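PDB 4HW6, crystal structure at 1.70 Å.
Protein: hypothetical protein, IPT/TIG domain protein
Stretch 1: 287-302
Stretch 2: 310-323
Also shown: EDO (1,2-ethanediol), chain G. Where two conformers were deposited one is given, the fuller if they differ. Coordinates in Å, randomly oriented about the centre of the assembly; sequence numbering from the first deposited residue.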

# COMPACT_ATOMS: atom_id res chain seq x y z
N ALA A 287 0.34 -8.38 18.12
CA ALA A 287 0.83 -7.19 17.40
C ALA A 287 2.31 -7.32 17.14
O ALA A 287 3.01 -7.96 17.90
CB ALA A 287 0.58 -5.92 18.22
N TYR A 288 2.80 -6.68 16.09
CA TYR A 288 4.21 -6.39 15.97
C TYR A 288 4.55 -5.08 16.65
O TYR A 288 3.80 -4.10 16.60
CB TYR A 288 4.65 -6.32 14.52
CG TYR A 288 4.83 -7.66 13.82
CD1 TYR A 288 5.46 -8.72 14.44
CD2 TYR A 288 4.37 -7.84 12.54
CE1 TYR A 288 5.62 -9.96 13.78
CE2 TYR A 288 4.52 -9.05 11.87
CZ TYR A 288 5.14 -10.10 12.49
OH TYR A 288 5.27 -11.31 11.86
N ILE A 289 5.72 -5.07 17.28
CA ILE A 289 6.36 -3.89 17.77
C ILE A 289 7.62 -3.65 16.95
O ILE A 289 8.61 -4.42 17.04
CB ILE A 289 6.77 -4.01 19.25
CG1 ILE A 289 5.64 -4.57 20.12
CG2 ILE A 289 7.26 -2.66 19.77
CD1 ILE A 289 6.13 -5.05 21.48
N ILE A 290 7.56 -2.63 16.09
CA ILE A 290 8.70 -2.24 15.29
C ILE A 290 9.61 -1.34 16.11
O ILE A 290 9.16 -0.29 16.59
CB ILE A 290 8.28 -1.54 14.00
CG1 ILE A 290 7.28 -2.41 13.20
CG2 ILE A 290 9.52 -1.26 13.15
CD1 ILE A 290 6.73 -1.71 11.97
N TYR A 291 10.86 -1.77 16.33
CA TYR A 291 11.84 -0.99 17.06
C TYR A 291 12.51 -0.11 16.01
O TYR A 291 13.50 -0.48 15.38
CB TYR A 291 12.88 -1.87 17.75
CG TYR A 291 12.48 -2.56 19.03
CD1 TYR A 291 11.20 -3.08 19.24
CD2 TYR A 291 13.42 -2.73 20.05
CE1 TYR A 291 10.86 -3.70 20.44
CE2 TYR A 291 13.09 -3.37 21.24
CZ TYR A 291 11.82 -3.87 21.43
OH TYR A 291 11.50 -4.50 22.63
N ASN A 292 11.92 1.06 15.76
CA ASN A 292 12.37 1.90 14.66
C ASN A 292 13.83 2.31 14.75
O ASN A 292 14.51 2.40 13.75
CB ASN A 292 11.52 3.19 14.55
CG ASN A 292 10.03 2.94 14.58
OD1 ASN A 292 9.33 3.53 15.40
ND2 ASN A 292 9.52 2.08 13.69
N GLY A 293 14.31 2.58 15.97
CA GLY A 293 15.67 2.97 16.20
C GLY A 293 16.64 1.85 16.51
O GLY A 293 17.84 2.11 16.53
N LYS A 294 16.15 0.64 16.75
CA LYS A 294 17.02 -0.49 17.11
C LYS A 294 17.03 -1.63 16.09
O LYS A 294 17.71 -2.65 16.29
CB LYS A 294 16.65 -1.06 18.48
CG LYS A 294 16.56 -0.04 19.58
CD LYS A 294 17.83 0.72 19.82
CE LYS A 294 17.66 1.58 21.06
NZ LYS A 294 18.91 2.33 21.36
N HIS A 295 16.31 -1.46 14.99
CA HIS A 295 16.53 -2.28 13.79
C HIS A 295 16.03 -3.71 13.97
O HIS A 295 16.62 -4.65 13.47
CB HIS A 295 18.00 -2.24 13.39
CG HIS A 295 18.57 -0.87 13.46
ND1 HIS A 295 18.10 0.15 12.67
CD2 HIS A 295 19.54 -0.33 14.24
CE1 HIS A 295 18.74 1.27 12.97
NE2 HIS A 295 19.64 1.00 13.91
N CYS A 296 14.89 -3.85 14.61
CA CYS A 296 14.32 -5.18 14.84
C CYS A 296 12.83 -5.06 15.03
O CYS A 296 12.29 -3.96 15.22
CB CYS A 296 15.03 -5.89 15.98
SG CYS A 296 15.00 -4.99 17.51
N ILE A 297 12.15 -6.20 14.88
CA ILE A 297 10.72 -6.28 15.06
C ILE A 297 10.44 -7.38 16.09
O ILE A 297 10.98 -8.49 16.00
CB ILE A 297 9.98 -6.60 13.74
CG1 ILE A 297 10.22 -5.51 12.69
CG2 ILE A 297 8.48 -6.79 14.01
CD1 ILE A 297 9.66 -5.82 11.30
N TYR A 298 9.62 -7.06 17.08
CA TYR A 298 9.18 -8.01 18.08
C TYR A 298 7.70 -8.28 17.89
O TYR A 298 6.97 -7.52 17.22
CB TYR A 298 9.35 -7.42 19.49
CG TYR A 298 10.73 -7.40 20.11
CD1 TYR A 298 11.81 -6.85 19.45
CD2 TYR A 298 10.92 -7.87 21.41
CE1 TYR A 298 13.07 -6.77 20.06
CE2 TYR A 298 12.18 -7.81 22.01
CZ TYR A 298 13.25 -7.26 21.32
OH TYR A 298 14.49 -7.18 21.95
N ARG A 299 7.24 -9.37 18.52
CA ARG A 299 5.81 -9.69 18.58
C ARG A 299 5.35 -9.71 20.04
O ARG A 299 6.03 -10.25 20.92
CB ARG A 299 5.54 -11.04 17.91
CG ARG A 299 4.17 -11.64 18.20
CD ARG A 299 3.77 -12.69 17.19
NE ARG A 299 2.81 -13.65 17.71
CZ ARG A 299 2.33 -14.68 17.01
NH1 ARG A 299 2.72 -14.86 15.77
NH2 ARG A 299 1.47 -15.53 17.56
N VAL A 300 4.15 -9.18 20.28
CA VAL A 300 3.50 -9.24 21.59
C VAL A 300 2.14 -9.92 21.43
O VAL A 300 1.29 -9.49 20.65
CB VAL A 300 3.41 -7.85 22.26
CG1 VAL A 300 2.69 -6.84 21.37
CG2 VAL A 300 2.77 -8.00 23.63
N ASP A 301 1.96 -11.04 22.11
CA ASP A 301 0.73 -11.80 22.04
C ASP A 301 -0.35 -11.22 22.95
O ASP A 301 -0.04 -10.66 24.01
CB ASP A 301 0.98 -13.26 22.43
CG ASP A 301 1.81 -14.03 21.39
OD1 ASP A 301 1.63 -13.82 20.19
OD2 ASP A 301 2.64 -14.87 21.79
N TYR A 302 -1.60 -11.36 22.51
CA TYR A 302 -2.78 -10.93 23.26
C TYR A 302 -3.56 -12.14 23.73
O TYR A 302 -3.91 -13.01 22.92
CB TYR A 302 -3.65 -10.01 22.38
CG TYR A 302 -4.92 -9.54 23.03
CD1 TYR A 302 -4.89 -8.55 24.00
CD2 TYR A 302 -6.15 -10.07 22.67
CE1 TYR A 302 -6.05 -8.12 24.61
CE2 TYR A 302 -7.31 -9.64 23.26
CZ TYR A 302 -7.26 -8.65 24.23
OH TYR A 302 -8.44 -8.24 24.81
C1 EDO G . 26.09 -0.03 7.51
O1 EDO G . 27.03 0.74 8.28
C2 EDO G . 25.01 -0.60 8.43
O2 EDO G . 25.58 -1.58 9.31
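Stretch 2, residues 310-323: AVPYIVCGQHSSPG

How does stretch 2 run along stretch 1? Stretch 1 is a hairpin: strand 287-291 turns back through a loop into strand 296-301, and stretch 2 lies along that second strand, running against it. The short strand 313-315 makes an angle of 128° with strand 296-301, the axes coming within 4.2 Å, so the pairing is antiparallel but strongly splayed. Tyr298 sits across from Ile314, CA to CA 4.0 Å, and Arg299 across from Tyr313, CA to CA 5.5 Å. Between Ile297 and Tyr298 the register slips by one residue in a beta bulge, where Val315, at phi/psi -108/-44, departs from extended geometry. At Cys316 the chain turns a corner, and a type II turn from Gln318 to Ser321 follows.

Which backbone donors and acceptors are satisfied across the contact? Arg299 and Tyr313 form a reciprocal pair, Arg299 N to Tyr313 O at 2.8 Å and Tyr313 N to Arg299 O at 3.0 Å. At the bulge Ile297 O accepts twice, from Val315 N at 2.8 Å and from Cys316 N at 3.3 Å, while Ile297 N gives its proton to Cys316 O at 3.1 Å. The ends are fastened singly, Ala310 N to Asp301 O at 3.0 Å and Ser320 N to Lys294 O at 2.8 Å. The alternate residues of the strand face the other way: Tyr298 N and Tyr298 O are taken by Ile289 O and Ile289 N, each at 2.8 Å, which makes 296-301 the middle strand of three.

What do the waters and charged groups add? One water accepts from Asp301 N at 2.9 Å and donates to Val311 O at 2.7 Å, bridging the two stretches where no direct bond joins these atoms. Another accepts from Gln318 N at 3.1 Å and lies 2.7 Å from His295 O. Arg299 NE is committed to Asp301 OD1, a salt bridge of 2.8 Å within stretch 1; its 3.1 Å approach to Tyr313 OH has too poor an angle for a hydrogen bond. Tyr313 OH is instead hydrogen-bonded to a third water at 2.7 Å, and that water donates to Asp301 OD2 at 2.5 Å.

How do the side chains pack around this network? Ile314 CB lies over the Tyr298 ring, 3.9 Å from Tyr298 CE1, and Pro312 CB touches two residues of the hairpin, 4.0 Å from Tyr298 CD2 and 3.9 Å from Ile289 CD1. Near the turn, Lys294 CG covers a face of the His319 ring, 3.7 Å from His319 CE1, and Pro322 CB covers a face of the His295 ring, 3.6 Å from His295 CD2. His319 ND1 and Ser320 OG share a hydrogen bond of 2.8 Å. Gly317 passes close to stretch 1: a CB there would clash with His295 O, and its backbone angles by themselves call for glycine.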

# COMPACT_ATOMS: atom_id res chain seq x y z
N ALA A 310 1.34 -10.69 26.63
CA ALA A 310 2.46 -11.52 27.02
C ALA A 310 3.79 -10.77 26.86
O ALA A 310 3.86 -9.68 26.25
CB ALA A 310 2.48 -12.81 26.22
N VAL A 311 4.85 -11.37 27.40
CA VAL A 311 6.19 -10.83 27.26
C VAL A 311 6.50 -10.75 25.76
O VAL A 311 6.37 -11.77 25.05
CB VAL A 311 7.23 -11.70 27.97
CG1 VAL A 311 8.63 -11.23 27.62
CG2 VAL A 311 7.02 -11.65 29.49
N PRO A 312 6.88 -9.56 25.26
CA PRO A 312 7.26 -9.49 23.83
C PRO A 312 8.51 -10.26 23.53
O PRO A 312 9.40 -10.37 24.39
CB PRO A 312 7.54 -8.01 23.60
CG PRO A 312 6.77 -7.32 24.69
CD PRO A 312 6.88 -8.23 25.88
N TYR A 313 8.59 -10.80 22.32
CA TYR A 313 9.78 -11.52 21.88
C TYR A 313 10.21 -11.08 20.50
O TYR A 313 9.37 -10.75 19.67
CB TYR A 313 9.57 -13.04 21.94
CG TYR A 313 8.45 -13.56 21.08
CD1 TYR A 313 8.65 -13.90 19.75
CD2 TYR A 313 7.17 -13.74 21.62
CE1 TYR A 313 7.63 -14.36 18.98
CE2 TYR A 313 6.13 -14.24 20.84
CZ TYR A 313 6.38 -14.54 19.52
OH TYR A 313 5.38 -15.08 18.72
N ILE A 314 11.51 -11.16 20.22
CA ILE A 314 12.02 -10.73 18.92
C ILE A 314 11.66 -11.73 17.83
O ILE A 314 11.66 -12.96 18.05
CB ILE A 314 13.56 -10.48 18.96
CG1 ILE A 314 14.04 -9.74 17.72
CG2 ILE A 314 14.34 -11.79 19.14
CD1 ILE A 314 15.43 -9.17 17.91
N VAL A 315 11.29 -11.18 16.67
CA VAL A 315 10.96 -11.98 15.50
C VAL A 315 12.03 -11.90 14.42
O VAL A 315 12.39 -12.93 13.83
CB VAL A 315 9.56 -11.62 14.96
CG1 VAL A 315 9.26 -12.32 13.64
CG2 VAL A 315 8.52 -11.99 16.02
N CYS A 316 12.53 -10.70 14.14
CA CYS A 316 13.56 -10.53 13.13
C CYS A 316 14.47 -9.36 13.40
O CYS A 316 14.17 -8.47 14.18
CB CYS A 316 12.96 -10.48 11.72
SG CYS A 316 12.04 -8.99 11.41
N GLY A 317 15.61 -9.40 12.74
CA GLY A 317 16.64 -8.41 12.98
C GLY A 317 17.47 -8.76 14.19
O GLY A 317 17.24 -9.76 14.87
N GLN A 318 18.45 -7.90 14.46
CA GLN A 318 19.23 -7.95 15.68
C GLN A 318 19.26 -6.55 16.28
O GLN A 318 19.64 -5.58 15.63
CB GLN A 318 20.65 -8.44 15.43
CG GLN A 318 21.43 -8.57 16.71
CD GLN A 318 22.77 -9.23 16.51
OE1 GLN A 318 22.85 -10.46 16.37
NE2 GLN A 318 23.81 -8.44 16.47
N HIS A 319 18.80 -6.48 17.52
CA HIS A 319 18.73 -5.24 18.27
C HIS A 319 20.06 -4.50 18.23
O HIS A 319 21.10 -5.07 18.58
CB HIS A 319 18.36 -5.60 19.70
CG HIS A 319 17.93 -4.45 20.56
ND1 HIS A 319 18.76 -3.41 20.90
CD2 HIS A 319 16.78 -4.27 21.26
CE1 HIS A 319 18.13 -2.61 21.75
NE2 HIS A 319 16.92 -3.11 21.99
N SER A 320 20.01 -3.26 17.77
CA SER A 320 21.18 -2.35 17.69
C SER A 320 22.24 -2.74 16.63
O SER A 320 23.38 -2.29 16.69
CB SER A 320 21.82 -2.16 19.08
OG SER A 320 20.84 -1.76 20.04
N SER A 321 21.85 -3.58 15.65
CA SER A 321 22.75 -4.00 14.58
C SER A 321 22.10 -3.68 13.24
O SER A 321 21.46 -4.53 12.64
CB SER A 321 23.07 -5.49 14.69
OG SER A 321 24.08 -5.85 13.74
N PRO A 322 22.24 -2.43 12.78
CA PRO A 322 21.64 -2.07 11.49
C PRO A 322 22.33 -2.74 10.31
O PRO A 322 23.55 -2.94 10.31
CB PRO A 322 21.81 -0.55 11.44
CG PRO A 322 23.06 -0.30 12.25
CD PRO A 322 22.97 -1.29 13.38
N GLY A 323 21.55 -3.05 9.29
CA GLY A 323 22.09 -3.61 8.07
C GLY A 323 20.97 -3.92 7.10
O GLY A 323 19.79 -3.82 7.45
O HOH W 1 18.88 -5.72 12.36
O HOH W 2 4.44 -12.16 23.19
O HOH W 3 3.50 -16.45 20.00